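Local coordinates for MdbA protein (Corynebacterium matruchotii ATCC 14266, PDB 6BO0), which probably catalyses thiol-disulfide exchange, as a DsbA-like oxidoreductase of the thioredoxin family that forms disulfide bonds in other proteins, at residues F158-I161 and A162-A166; A166-L169 and E170-D174; D62-K65 and L66-G70; D103-A106 and Q107-W110; K126-L129 and K130-A133. All blocks are in the same frame, centred on the assembly; numbering follows the deposited sequence. Where two conformers were deposited one is given.

Contact 1: residues F158-I161 and A162-A166; sequences FKKI and ADDNA
Ala162 is bonded back to Phe158, one turn earlier, and Ile161 forward to Asn165. Ala162 N meets Phe158 O at 2.9 Å, almost straight at 169°, and the Ala162 methyl group sits obliquely to the Phe158 ring, with CB 4.2 Å from Phe158 CE2. A small side chain suits this place, where the ring comes up beside the helix backbone. Ile161 answers with its CG2 branch, which runs alongside the amide of Asn165 and comes within 3.6 Å of Asn165 ND2, while Ile161 O accepts from Asn165 N at 2.9 Å. That buried amide is satisfied elsewhere: Asn165 ND2 donates to Thr78 O, and Asn165 OD1 is held by Ser26 and Arg77. Phe158 and Ile161 both lean on Tyr98 of helix 89-103, which marks this as the inner face.

The outer face is ionic. Lys160 leaves the helix with CG anti to its backbone N (chi1 -179°), then turns at its last torsion, bringing NZ to the syn lone pair of Asp164 OD2 at 2.8 Å. Its aliphatic part lies close as well, CG being 3.4 Å from Asp164 OD2. Nearby, a water donates to Lys159 O. The chemistry is that of an amphipathic helix: hydrocarbon and an amide with partners on both its oxygen and its nitrogen inside, paired charges outside, where the ion pair is probably tempered by solvent.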
loop_
_atom_site.group_PDB
_atom_site.type_symbol
_atom_site.label_atom_id
_atom_site.label_comp_id
_atom_site.label_asym_id
_atom_site.label_seq_id
_atom_site.Cartn_x
_atom_site.Cartn_y
_atom_site.Cartn_z
ATOM N N PHE A 158 -8.735 -1.347 -10.018
ATOM C CA PHE A 158 -8.180 -1.952 -8.828
ATOM C C PHE A 158 -8.558 -3.428 -8.710
ATOM O O PHE A 158 -7.755 -4.244 -8.282
ATOM C CB PHE A 158 -8.589 -1.192 -7.558
ATOM C CG PHE A 158 -8.038 -1.868 -6.327
ATOM C CD1 PHE A 158 -6.690 -1.736 -6.000
ATOM C CD2 PHE A 158 -8.810 -2.749 -5.597
ATOM C CE1 PHE A 158 -6.147 -2.452 -4.946
ATOM C CE2 PHE A 158 -8.266 -3.473 -4.544
ATOM C CZ PHE A 158 -6.931 -3.323 -4.229
ATOM N N LYS A 159 -9.785 -3.794 -9.082
ATOM C CA LYS A 159 -10.157 -5.216 -9.061
ATOM C C LYS A 159 -9.157 -6.042 -9.877
ATOM O O LYS A 159 -8.736 -7.140 -9.460
ATOM C CB LYS A 159 -11.579 -5.433 -9.583
ATOM C CG LYS A 159 -12.686 -4.967 -8.642
ATOM C CD LYS A 159 -14.062 -5.262 -9.227
ATOM C CE LYS A 159 -15.117 -4.267 -8.759
ATOM N NZ LYS A 159 -16.479 -4.701 -9.171
ATOM N N LYS A 160 -8.787 -5.531 -11.044
ATOM C CA LYS A 160 -7.811 -6.225 -11.884
ATOM C C LYS A 160 -6.410 -6.207 -11.266
ATOM O O LYS A 160 -5.677 -7.193 -11.369
ATOM C CB LYS A 160 -7.777 -5.635 -13.301
ATOM C CG LYS A 160 -6.781 -6.343 -14.222
ATOM C CD LYS A 160 -6.998 -6.006 -15.682
ATOM C CE LYS A 160 -5.752 -6.145 -16.535
ATOM N NZ LYS A 160 -4.966 -7.375 -16.368
ATOM N N ILE A 161 -5.993 -5.082 -10.686
ATOM C CA ILE A 161 -4.695 -5.011 -9.950
ATOM C C ILE A 161 -4.630 -6.172 -8.941
ATOM O O ILE A 161 -3.651 -6.922 -8.866
ATOM C CB ILE A 161 -4.583 -3.640 -9.148
ATOM C CG1 ILE A 161 -4.448 -2.413 -10.059
ATOM C CG2 ILE A 161 -3.455 -3.688 -8.094
ATOM C CD1 ILE A 161 -3.133 -2.299 -10.782
ATOM N N ALA A 162 -5.667 -6.288 -8.121
ATOM C CA ALA A 162 -5.696 -7.283 -7.054
ATOM C C ALA A 162 -5.668 -8.709 -7.620
ATOM O O ALA A 162 -4.919 -9.566 -7.138
ATOM C CB ALA A 162 -6.939 -7.063 -6.209
ATOM N N ASP A 163 -6.474 -8.952 -8.649
ATOM C CA ASP A 163 -6.476 -10.274 -9.265
ATOM C C ASP A 163 -5.109 -10.605 -9.872
ATOM O O ASP A 163 -4.616 -11.734 -9.750
ATOM C CB ASP A 163 -7.535 -10.349 -10.370
ATOM C CG ASP A 163 -8.962 -10.358 -9.858
ATOM O OD1 ASP A 163 -9.202 -10.581 -8.661
ATOM O OD2 ASP A 163 -9.879 -10.204 -10.716
ATOM N N ASP A 164 -4.507 -9.613 -10.526
ATOM C CA ASP A 164 -3.211 -9.804 -11.149
ATOM C C ASP A 164 -2.122 -10.095 -10.119
ATOM O O ASP A 164 -1.246 -10.934 -10.351
ATOM C CB ASP A 164 -2.833 -8.596 -12.012
ATOM C CG ASP A 164 -3.643 -8.510 -13.294
ATOM O OD1 ASP A 164 -4.341 -9.483 -13.620
ATOM O OD2 ASP A 164 -3.535 -7.475 -13.971
ATOM N N ASN A 165 -2.161 -9.409 -8.978
ATOM C CA ASN A 165 -1.185 -9.709 -7.934
ATOM C C ASN A 165 -1.383 -11.094 -7.346
ATOM O O ASN A 165 -0.404 -11.790 -7.111
ATOM C CB ASN A 165 -1.219 -8.635 -6.873
ATOM C CG ASN A 165 -0.591 -7.350 -7.353
ATOM O OD1 ASN A 165 0.397 -7.385 -8.099
ATOM N ND2 ASN A 165 -1.142 -6.218 -6.949
ATOM N N ALA A 166 -2.627 -11.517 -7.153
ATOM C CA ALA A 166 -2.877 -12.880 -6.698
ATOM C C ALA A 166 -2.311 -13.902 -7.690
ATOM O O ALA A 166 -1.721 -14.901 -7.292
ATOM C CB ALA A 166 -4.347 -13.100 -6.497
HETATM O O HOH W 1 -10.552 -8.669 -7.653
#

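Contact 2: residues A166-L169 and E170-D174; sequences AKKL and EKDGD
Lys168 reaches forward one turn to Asp172, and the shapes of both side chains make the meeting possible. The lysine keeps CG opposite its own nitrogen (chi1 -174°) and stays extended until the last torsion (chi4 54°), which turns NZ toward Asp172. Asp172 instead has CG beside its backbone N (chi1 -74°), which turns the carboxylate back over the preceding turn. The two chains cross obliquely, and Lys168 NZ meets the syn lone pair of Asp172 OD2 at 2.8 Å. Lys168 CE follows, 3.4 Å from the same OD2, so the carboxylate oxygen rests on methylene groups as well as on the ammonium. Lys171 stretches outward and takes no part in this pair, its NZ staying 6.6 Å from Lys168 NZ with no contact between them.

Leu169 points its branched end to the interior, against Tyr44 and Phe183 of the sheet, which suits a leucine on the inner face. Its carbonyl O accepts from Gly173 N at 2.9 Å, and there the chain leaves helical geometry. Having no side chain, Gly173 puts nothing against Leu169 O, where a CB would be tight. Beyond it, Asp174 is drawn to Arg181 by a salt bridge. An i to i+4 lysine-aspartate pair in the last turn, followed by a glycine exit, is the C-terminal end of helix 155-172, which packs on the thioredoxin-fold sheet.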
loop_
_atom_site.group_PDB
_atom_site.type_symbol
_atom_site.label_atom_id
_atom_site.label_comp_id
_atom_site.label_asym_id
_atom_site.label_seq_id
_atom_site.Cartn_x
_atom_site.Cartn_y
_atom_site.Cartn_z
ATOM N N ALA A 166 -2.627 -11.517 -7.153
ATOM C CA ALA A 166 -2.877 -12.880 -6.698
ATOM C C ALA A 166 -2.311 -13.902 -7.690
ATOM O O ALA A 166 -1.721 -14.901 -7.292
ATOM C CB ALA A 166 -4.347 -13.100 -6.497
ATOM N N LYS A 167 -2.512 -13.668 -8.989
ATOM C CA LYS A 167 -2.013 -14.580 -10.027
ATOM C C LYS A 167 -0.485 -14.637 -10.000
ATOM O O LYS A 167 0.107 -15.711 -10.117
ATOM C CB LYS A 167 -2.500 -14.126 -11.394
ATOM C CG LYS A 167 -3.986 -14.381 -11.612
ATOM C CD LYS A 167 -4.517 -13.759 -12.896
ATOM C CE LYS A 167 -6.040 -13.832 -12.907
ATOM N NZ LYS A 167 -6.666 -13.215 -14.106
ATOM N N LYS A 168 0.161 -13.482 -9.861
ATOM C CA LYS A 168 1.615 -13.435 -9.789
ATOM C C LYS A 168 2.129 -14.163 -8.554
ATOM O O LYS A 168 3.115 -14.895 -8.620
ATOM C CB LYS A 168 2.119 -11.988 -9.818
ATOM C CG LYS A 168 3.633 -11.887 -9.880
ATOM C CD LYS A 168 4.125 -10.455 -10.030
ATOM C CE LYS A 168 5.633 -10.324 -9.899
ATOM N NZ LYS A 168 6.375 -11.222 -10.813
ATOM N N LEU A 169 1.485 -13.960 -7.412
ATOM C CA LEU A 169 1.911 -14.613 -6.196
ATOM C C LEU A 169 1.823 -16.124 -6.334
ATOM O O LEU A 169 2.727 -16.847 -5.917
ATOM C CB LEU A 169 1.059 -14.114 -5.019
ATOM C CG LEU A 169 1.341 -14.768 -3.671
ATOM C CD1 LEU A 169 2.812 -14.650 -3.286
ATOM C CD2 LEU A 169 0.454 -14.185 -2.590
ATOM N N GLU A 170 0.725 -16.604 -6.911
ATOM C CA GLU A 170 0.538 -18.032 -7.093
ATOM C C GLU A 170 1.641 -18.612 -7.975
ATOM O O GLU A 170 2.178 -19.681 -7.679
ATOM C CB GLU A 170 -0.849 -18.294 -7.677
ATOM C CG GLU A 170 -1.203 -19.772 -7.778
ATOM C CD GLU A 170 -2.674 -20.005 -8.068
ATOM O OE1 GLU A 170 -3.242 -19.278 -8.906
ATOM O OE2 GLU A 170 -3.257 -20.924 -7.456
ATOM N N LYS A 171 1.999 -17.897 -9.039
ATOM C CA LYS A 171 3.021 -18.365 -9.981
ATOM C C LYS A 171 4.430 -18.322 -9.381
ATOM O O LYS A 171 5.237 -19.206 -9.647
ATOM C CB LYS A 171 2.985 -17.478 -11.231
ATOM C CG LYS A 171 3.915 -17.850 -12.376
ATOM C CD LYS A 171 3.645 -16.928 -13.562
ATOM C CE LYS A 171 4.866 -16.709 -14.438
ATOM N NZ LYS A 171 4.627 -15.613 -15.421
ATOM N N ASP A 172 4.741 -17.277 -8.616
ATOM C CA ASP A 172 6.117 -17.008 -8.183
ATOM C C ASP A 172 6.470 -17.653 -6.861
ATOM O O ASP A 172 7.648 -17.854 -6.553
ATOM C CB ASP A 172 6.321 -15.511 -7.998
ATOM C CG ASP A 172 6.416 -14.744 -9.304
ATOM O OD1 ASP A 172 6.347 -15.344 -10.402
ATOM O OD2 ASP A 172 6.576 -13.509 -9.212
ATOM N N GLY A 173 5.460 -17.925 -6.059
ATOM C CA GLY A 173 5.638 -18.502 -4.770
ATOM C C GLY A 173 5.531 -19.998 -4.811
ATOM O O GLY A 173 6.001 -20.658 -5.747
ATOM N N ASP A 174 4.941 -20.506 -3.752
ATOM C CA ASP A 174 4.728 -21.912 -3.527
ATOM C C ASP A 174 3.328 -22.415 -3.961
ATOM O O ASP A 174 2.999 -23.591 -3.777
ATOM C CB ASP A 174 4.976 -22.229 -2.040
ATOM C CG ASP A 174 4.045 -21.458 -1.103
ATOM O OD1 ASP A 174 3.180 -20.711 -1.593
ATOM O OD2 ASP A 174 4.200 -21.579 0.132
#

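Contact 3: residues D62-K65 and L66-G70; sequences DMKK and LIEDG
Lys65 and Asp69 form the tighter of two lysine-acid pairs, Lys65 NZ lying 2.7 Å from Asp69 OD2 on its syn lone pair. The lysine runs extended to its last torsion, where chi4 (56°) turns NZ to the acid. Lys64 and Glu68 make the other: Lys64 NZ approaches Glu68 OE2 at 2.9 Å, on the syn side but 35° out of the carboxylate plane. A water links these two as well, accepting from Lys64 NZ and donating to Glu68 OE1. On the inner side Met63 and Ile67 lie side by side, Met63 CG 3.9 Å from Ile67 CD1, a methylene beside a branched end.

Helix 51-68, the first long helix of the thioredoxin fold, starts just beyond the modified Cys49 and finishes here in a Schellman motif. Gly70 takes the positive phi (86°) that this turn needs, and glycine does so without strain; Gly70 N reaches Ile67 O at 3.0 Å.

Further out, Ala18 N also donates to Glu68 OE2, so the glutamate is gripped from the N-terminal segment as well as by Lys64. Ile67 presses on Val72 and Val74 of strand 72-78, Ser32 bonds to Glu68 O, and Gly70 is joined to Asp36 through the backbone.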
loop_
_atom_site.group_PDB
_atom_site.type_symbol
_atom_site.label_atom_id
_atom_site.label_comp_id
_atom_site.label_asym_id
_atom_site.label_seq_id
_atom_site.Cartn_x
_atom_site.Cartn_y
_atom_site.Cartn_z
ATOM N N ASP A 62 12.357 1.220 8.370
ATOM C CA ASP A 62 13.547 0.682 7.747
ATOM C C ASP A 62 13.354 0.614 6.235
ATOM O O ASP A 62 14.268 0.911 5.463
ATOM C CB ASP A 62 13.908 -0.681 8.325
ATOM C CG ASP A 62 14.489 -0.598 9.737
ATOM O OD1 ASP A 62 14.945 0.490 10.198
ATOM O OD2 ASP A 62 14.514 -1.661 10.379
ATOM N N MET A 63 12.150 0.226 5.818
ATOM C CA MET A 63 11.829 0.176 4.385
ATOM C C MET A 63 11.981 1.567 3.745
ATOM O O MET A 63 12.529 1.705 2.637
ATOM C CB MET A 63 10.426 -0.398 4.207
ATOM C CG MET A 63 9.942 -0.341 2.783
ATOM S SD MET A 63 8.437 -1.270 2.481
ATOM C CE MET A 63 7.216 -0.208 3.197
ATOM N N LYS A 64 11.402 2.571 4.391
ATOM C CA LYS A 64 11.440 3.928 3.841
ATOM C C LYS A 64 12.876 4.398 3.567
ATOM O O LYS A 64 13.200 4.939 2.507
ATOM C CB LYS A 64 10.764 4.882 4.793
ATOM C CG LYS A 64 10.590 6.279 4.271
ATOM C CD LYS A 64 9.822 7.088 5.304
ATOM C CE LYS A 64 9.714 8.538 4.943
ATOM N NZ LYS A 64 10.964 9.303 5.224
ATOM N N LYS A 65 13.757 4.118 4.507
ATOM C CA LYS A 65 15.143 4.517 4.346
ATOM C C LYS A 65 15.832 3.769 3.209
ATOM O O LYS A 65 16.562 4.371 2.413
ATOM C CB LYS A 65 15.908 4.322 5.640
ATOM C CG LYS A 65 17.375 4.749 5.509
ATOM C CD LYS A 65 18.078 4.979 6.839
ATOM C CE LYS A 65 19.577 5.213 6.656
ATOM N NZ LYS A 65 19.884 6.338 5.739
ATOM N N LEU A 66 15.606 2.458 3.133
ATOM C CA LEU A 66 16.172 1.686 2.047
ATOM C C LEU A 66 15.709 2.219 0.688
ATOM O O LEU A 66 16.489 2.267 -0.257
ATOM C CB LEU A 66 15.839 0.202 2.199
ATOM C CG LEU A 66 16.478 -0.513 3.393
ATOM C CD1 LEU A 66 15.895 -1.896 3.484
ATOM C CD2 LEU A 66 17.995 -0.562 3.290
ATOM N N ILE A 67 14.431 2.595 0.583
ATOM C CA ILE A 67 13.934 3.150 -0.682
ATOM C C ILE A 67 14.636 4.489 -0.976
ATOM O O ILE A 67 15.180 4.743 -2.062
ATOM C CB ILE A 67 12.410 3.387 -0.652
ATOM C CG1 ILE A 67 11.637 2.075 -0.466
ATOM C CG2 ILE A 67 11.957 4.038 -1.984
ATOM C CD1 ILE A 67 10.192 2.271 -0.072
ATOM N N GLU A 68 14.631 5.354 0.018
ATOM C CA GLU A 68 15.172 6.686 -0.201
ATOM C C GLU A 68 16.637 6.626 -0.636
ATOM O O GLU A 68 17.073 7.356 -1.542
ATOM C CB GLU A 68 15.008 7.520 1.063
ATOM C CG GLU A 68 13.538 7.895 1.253
ATOM C CD GLU A 68 13.227 8.749 2.444
ATOM O OE1 GLU A 68 14.090 8.901 3.318
ATOM O OE2 GLU A 68 12.084 9.277 2.497
ATOM N N ASP A 69 17.385 5.724 -0.009
ATOM C CA ASP A 69 18.811 5.619 -0.265
ATOM C C ASP A 69 19.164 4.896 -1.565
ATOM O O ASP A 69 20.338 4.842 -1.919
ATOM C CB ASP A 69 19.478 4.966 0.928
ATOM C CG ASP A 69 19.427 5.841 2.175
ATOM O OD1 ASP A 69 18.907 7.003 2.131
ATOM O OD2 ASP A 69 19.893 5.361 3.216
ATOM N N GLY A 70 18.192 4.333 -2.267
ATOM C CA GLY A 70 18.439 3.704 -3.542
ATOM C C GLY A 70 18.868 2.258 -3.418
ATOM O O GLY A 70 19.272 1.643 -4.416
HETATM O O HOH W 2 13.773 7.894 6.082
#

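Contact 4: residues D103-A106 and Q107-W110; sequences DDSA and QVYW
A serine N-cap opens helix 106-118, with Ser105 reaching over the first turn to Val108. Ser105 OG accepts from Val108 N at 3.1 Å, in a nearly straight bond (167°). The hydroxyl can do so because chi1 is 69°, which places OG between the backbone nitrogen and the carbonyl carbon and so over the open end of the helix. Serine suits the position: its short arm brings an acceptor to an amide that has no carbonyl of a preceding turn to bind. The fit is close, for OG also touches the CG2 branch of Val108 at 3.2 Å.

The residue before the cap adds a second bond. Asp104 OD1 takes Ser105 N at 2.8 Å through its anti lone pair, and this probably steadies the peptide just before the cap. The same oxygen borders Val108, with OD1 3.8 Å from Val108 CG2. The other oxygen, Asp104 OD2, is claimed from outside by Thr145 OG1 and Lys142 N, so the carboxylate has partners on both oxygens. Regular helix bonds take over at once: Ser105 O accepts from Tyr109 N at 2.9 Å and Ala106 O from Trp110 N at 2.8 Å. The small Ala106 lies buried against Phe19.

Asp103, at the end of helix 89-103, is bound to Lys148 and Tyr154, while Val108 and Tyr109 lean back on Ile100 of that helix. Trp110 NE1 is bonded to Glu15. The turn joins helices 89-103 and 106-118, which probably belong to the helical insertion of DsbA-like proteins, and Trp110 packs on helix 51-68.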
loop_
_atom_site.group_PDB
_atom_site.type_symbol
_atom_site.label_atom_id
_atom_site.label_comp_id
_atom_site.label_asym_id
_atom_site.label_seq_id
_atom_site.Cartn_x
_atom_site.Cartn_y
_atom_site.Cartn_z
ATOM N N ASP A 103 -2.325 8.908 -9.054
ATOM C CA ASP A 103 -2.584 10.322 -9.401
ATOM C C ASP A 103 -1.962 11.350 -8.509
ATOM O O ASP A 103 -2.043 12.550 -8.809
ATOM C CB ASP A 103 -4.057 10.665 -9.278
ATOM C CG ASP A 103 -4.878 10.109 -10.344
ATOM O OD1 ASP A 103 -4.444 9.247 -11.119
ATOM O OD2 ASP A 103 -6.051 10.564 -10.419
ATOM N N ASP A 104 -1.395 10.947 -7.395
ATOM C CA ASP A 104 -1.015 11.871 -6.377
ATOM C C ASP A 104 0.438 11.639 -5.966
ATOM O O ASP A 104 1.191 10.986 -6.682
ATOM C CB ASP A 104 -2.016 11.812 -5.207
ATOM C CG ASP A 104 -2.288 13.175 -4.587
ATOM O OD1 ASP A 104 -1.351 13.752 -3.983
ATOM O OD2 ASP A 104 -3.423 13.668 -4.709
ATOM N N SER A 105 0.854 12.246 -4.870
ATOM C CA SER A 105 2.259 12.253 -4.507
ATOM C C SER A 105 2.639 11.019 -3.678
ATOM O O SER A 105 1.823 10.392 -2.986
ATOM C CB SER A 105 2.626 13.505 -3.705
ATOM O OG SER A 105 2.022 13.456 -2.424
ATOM N N ALA A 106 3.918 10.691 -3.748
ATOM C CA ALA A 106 4.485 9.634 -2.938
ATOM C C ALA A 106 4.262 9.883 -1.458
ATOM O O ALA A 106 3.963 8.953 -0.681
ATOM C CB ALA A 106 5.980 9.485 -3.223
ATOM N N GLN A 107 4.337 11.148 -1.051
ATOM C CA GLN A 107 4.191 11.469 0.342
ATOM C C GLN A 107 2.750 11.174 0.837
ATOM O O GLN A 107 2.533 10.618 1.934
ATOM C CB GLN A 107 4.570 12.912 0.592
ATOM C CG GLN A 107 4.525 13.262 2.038
ATOM C CD GLN A 107 5.281 14.532 2.300
ATOM O OE1 GLN A 107 4.718 15.505 2.775
ATOM N NE2 GLN A 107 6.558 14.552 1.938
ATOM N N VAL A 108 1.762 11.612 0.068
ATOM C CA VAL A 108 0.374 11.365 0.447
ATOM C C VAL A 108 0.096 9.864 0.417
ATOM O O VAL A 108 -0.556 9.327 1.322
ATOM C CB VAL A 108 -0.581 12.171 -0.451
ATOM C CG1 VAL A 108 -2.029 11.838 -0.128
ATOM C CG2 VAL A 108 -0.362 13.647 -0.274
ATOM N N TYR A 109 0.606 9.176 -0.598
ATOM C CA TYR A 109 0.441 7.728 -0.673
ATOM C C TYR A 109 1.005 7.037 0.572
ATOM O O TYR A 109 0.347 6.195 1.189
ATOM C CB TYR A 109 1.101 7.165 -1.937
ATOM C CG TYR A 109 1.056 5.656 -1.933
ATOM C CD1 TYR A 109 -0.122 4.967 -2.161
ATOM C CD2 TYR A 109 2.171 4.915 -1.619
ATOM C CE1 TYR A 109 -0.179 3.577 -2.102
ATOM C CE2 TYR A 109 2.127 3.529 -1.533
ATOM C CZ TYR A 109 0.960 2.867 -1.784
ATOM O OH TYR A 109 0.948 1.498 -1.698
ATOM N N TRP A 110 2.245 7.370 0.912
ATOM C CA TRP A 110 2.909 6.732 2.034
ATOM C C TRP A 110 2.133 6.929 3.331
ATOM O O TRP A 110 1.897 5.982 4.094
ATOM C CB TRP A 110 4.324 7.308 2.165
ATOM C CG TRP A 110 5.090 6.725 3.279
ATOM C CD1 TRP A 110 5.198 7.211 4.553
ATOM C CD2 TRP A 110 5.817 5.508 3.264
ATOM N NE1 TRP A 110 5.962 6.378 5.328
ATOM C CE2 TRP A 110 6.358 5.326 4.555
ATOM C CE3 TRP A 110 6.082 4.559 2.288
ATOM C CZ2 TRP A 110 7.131 4.227 4.875
ATOM C CZ3 TRP A 110 6.861 3.473 2.622
ATOM C CH2 TRP A 110 7.370 3.325 3.893
#

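Contact 5: residues K126-L129 and K130-A133; sequences KKEL and KDLA
Lys126 only brushes the next turn, its backbone O 4.3 Å from Asp131 OD2; its amino group bonds to a tetraethylene glycol molecule, probably from the crystallisation liquor. Lys127 does more. Folded back at chi2 (-64°), its chain crosses Asp131 at about a right angle and lays CD 3.7 Å from Asp131 CB, while Lys127 CB rests 4.0 Å from Leu132 CG. A long lysine can thus pack with its methylenes and still send NZ to a salt bridge with Glu6.

Glu128 is the N-cap residue. Its backbone N donates to the anti lone pair of Asp131 OD2 at 2.9 Å, which is one half of a capping box; its own carboxylate goes instead to Lys92. Aspartate suits the third helical position, being short enough to fold back to that amide, and its charge probably favours the positive end of the helix. Glu128 O accepts from Leu132 N at 3.0 Å and more weakly from Asp131 N. Leu129 begins the helix, its O bonded to Ala133 N at 2.8 Å.

Around this start of helix 129-138, Leu132 lies against Lys92 and Ala96 of helix 89-103, and Ala133 touches Val146, Ile149 and Ala150 of helix 143-151.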
loop_
_atom_site.group_PDB
_atom_site.type_symbol
_atom_site.label_atom_id
_atom_site.label_comp_id
_atom_site.label_asym_id
_atom_site.label_seq_id
_atom_site.Cartn_x
_atom_site.Cartn_y
_atom_site.Cartn_z
ATOM N N LYS A 126 -16.201 0.151 8.118
ATOM C CA LYS A 126 -16.877 1.351 8.556
ATOM C C LYS A 126 -16.677 2.552 7.661
ATOM O O LYS A 126 -17.202 3.626 7.957
ATOM C CB LYS A 126 -16.412 1.706 9.953
ATOM C CG LYS A 126 -16.809 0.646 10.951
ATOM C CD LYS A 126 -16.332 0.927 12.355
ATOM C CE LYS A 126 -16.787 -0.159 13.326
ATOM N NZ LYS A 126 -15.693 -0.500 14.268
ATOM N N LYS A 127 -15.957 2.382 6.550
ATOM C CA LYS A 127 -15.613 3.505 5.675
ATOM C C LYS A 127 -16.019 3.193 4.245
ATOM O O LYS A 127 -15.553 2.222 3.655
ATOM C CB LYS A 127 -14.110 3.809 5.726
ATOM C CG LYS A 127 -13.587 4.200 7.083
ATOM C CD LYS A 127 -14.178 5.485 7.601
ATOM C CE LYS A 127 -13.735 5.713 9.035
ATOM N NZ LYS A 127 -14.454 6.874 9.638
ATOM N N GLU A 128 -16.890 4.025 3.694
ATOM C CA GLU A 128 -17.198 3.961 2.287
ATOM C C GLU A 128 -16.153 4.777 1.518
ATOM O O GLU A 128 -15.351 5.503 2.123
ATOM C CB GLU A 128 -18.613 4.465 2.016
ATOM C CG GLU A 128 -19.684 3.618 2.694
ATOM C CD GLU A 128 -19.637 2.150 2.275
ATOM O OE1 GLU A 128 -19.402 1.815 1.100
ATOM O OE2 GLU A 128 -19.884 1.313 3.149
ATOM N N LEU A 129 -16.194 4.700 0.190
ATOM C CA LEU A 129 -15.260 5.477 -0.600
ATOM C C LEU A 129 -15.336 6.962 -0.272
ATOM O O LEU A 129 -14.307 7.630 -0.240
ATOM C CB LEU A 129 -15.502 5.238 -2.079
ATOM C CG LEU A 129 -15.006 3.879 -2.576
ATOM C CD1 LEU A 129 -15.555 3.630 -3.961
ATOM C CD2 LEU A 129 -13.485 3.786 -2.582
ATOM N N LYS A 130 -16.529 7.513 -0.022
ATOM C CA LYS A 130 -16.594 8.945 0.295
ATOM C C LYS A 130 -15.853 9.274 1.598
ATOM O O LYS A 130 -15.318 10.368 1.755
ATOM C CB LYS A 130 -18.053 9.425 0.389
ATOM C CG LYS A 130 -18.893 8.807 1.501
ATOM C CD LYS A 130 -20.356 9.180 1.416
ATOM C CE LYS A 130 -21.071 8.699 2.658
ATOM N NZ LYS A 130 -20.672 9.542 3.814
ATOM N N ASP A 131 -15.866 8.341 2.541
ATOM C CA ASP A 131 -15.192 8.527 3.820
ATOM C C ASP A 131 -13.677 8.439 3.649
ATOM O O ASP A 131 -12.912 9.218 4.235
ATOM C CB ASP A 131 -15.674 7.487 4.842
ATOM C CG ASP A 131 -17.164 7.525 5.034
ATOM O OD1 ASP A 131 -17.681 8.616 5.350
ATOM O OD2 ASP A 131 -17.816 6.486 4.815
ATOM N N LEU A 132 -13.242 7.467 2.867
ATOM C CA LEU A 132 -11.830 7.345 2.516
ATOM C C LEU A 132 -11.339 8.567 1.761
ATOM O O LEU A 132 -10.214 9.017 1.969
ATOM C CB LEU A 132 -11.607 6.061 1.739
ATOM C CG LEU A 132 -11.852 4.802 2.540
ATOM C CD1 LEU A 132 -12.054 3.595 1.627
ATOM C CD2 LEU A 132 -10.715 4.533 3.497
ATOM N N ALA A 133 -12.209 9.150 0.926
ATOM C CA ALA A 133 -11.869 10.390 0.233
ATOM C C ALA A 133 -11.648 11.534 1.225
ATOM O O ALA A 133 -10.701 12.311 1.083
ATOM C CB ALA A 133 -12.961 10.747 -0.762
#

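How the contacts relate
Contacts 1 and 2 are successive turns of helix 155-172, sharing Ala166, with centres 12 Å apart. Contacts 3 and 4, with centres 16 Å apart, meet through Trp110: its CH2 lies 3.6 Å from Met63 CE and its CZ2 3.7 Å from Lys64 CB, joining helix 106-118 to helix 51-68. Contact 5 stands apart in the helical part, about 9 Å from contact 4 and contact 1 at the nearest atoms. Contacts 3 and 5 are on opposite sides of the chain's centre, about 30 Å apart between centres. The modified Cys49, probably one of the redox cysteines, precedes helix 51-68, whereas contact 3 is at that helix's far end.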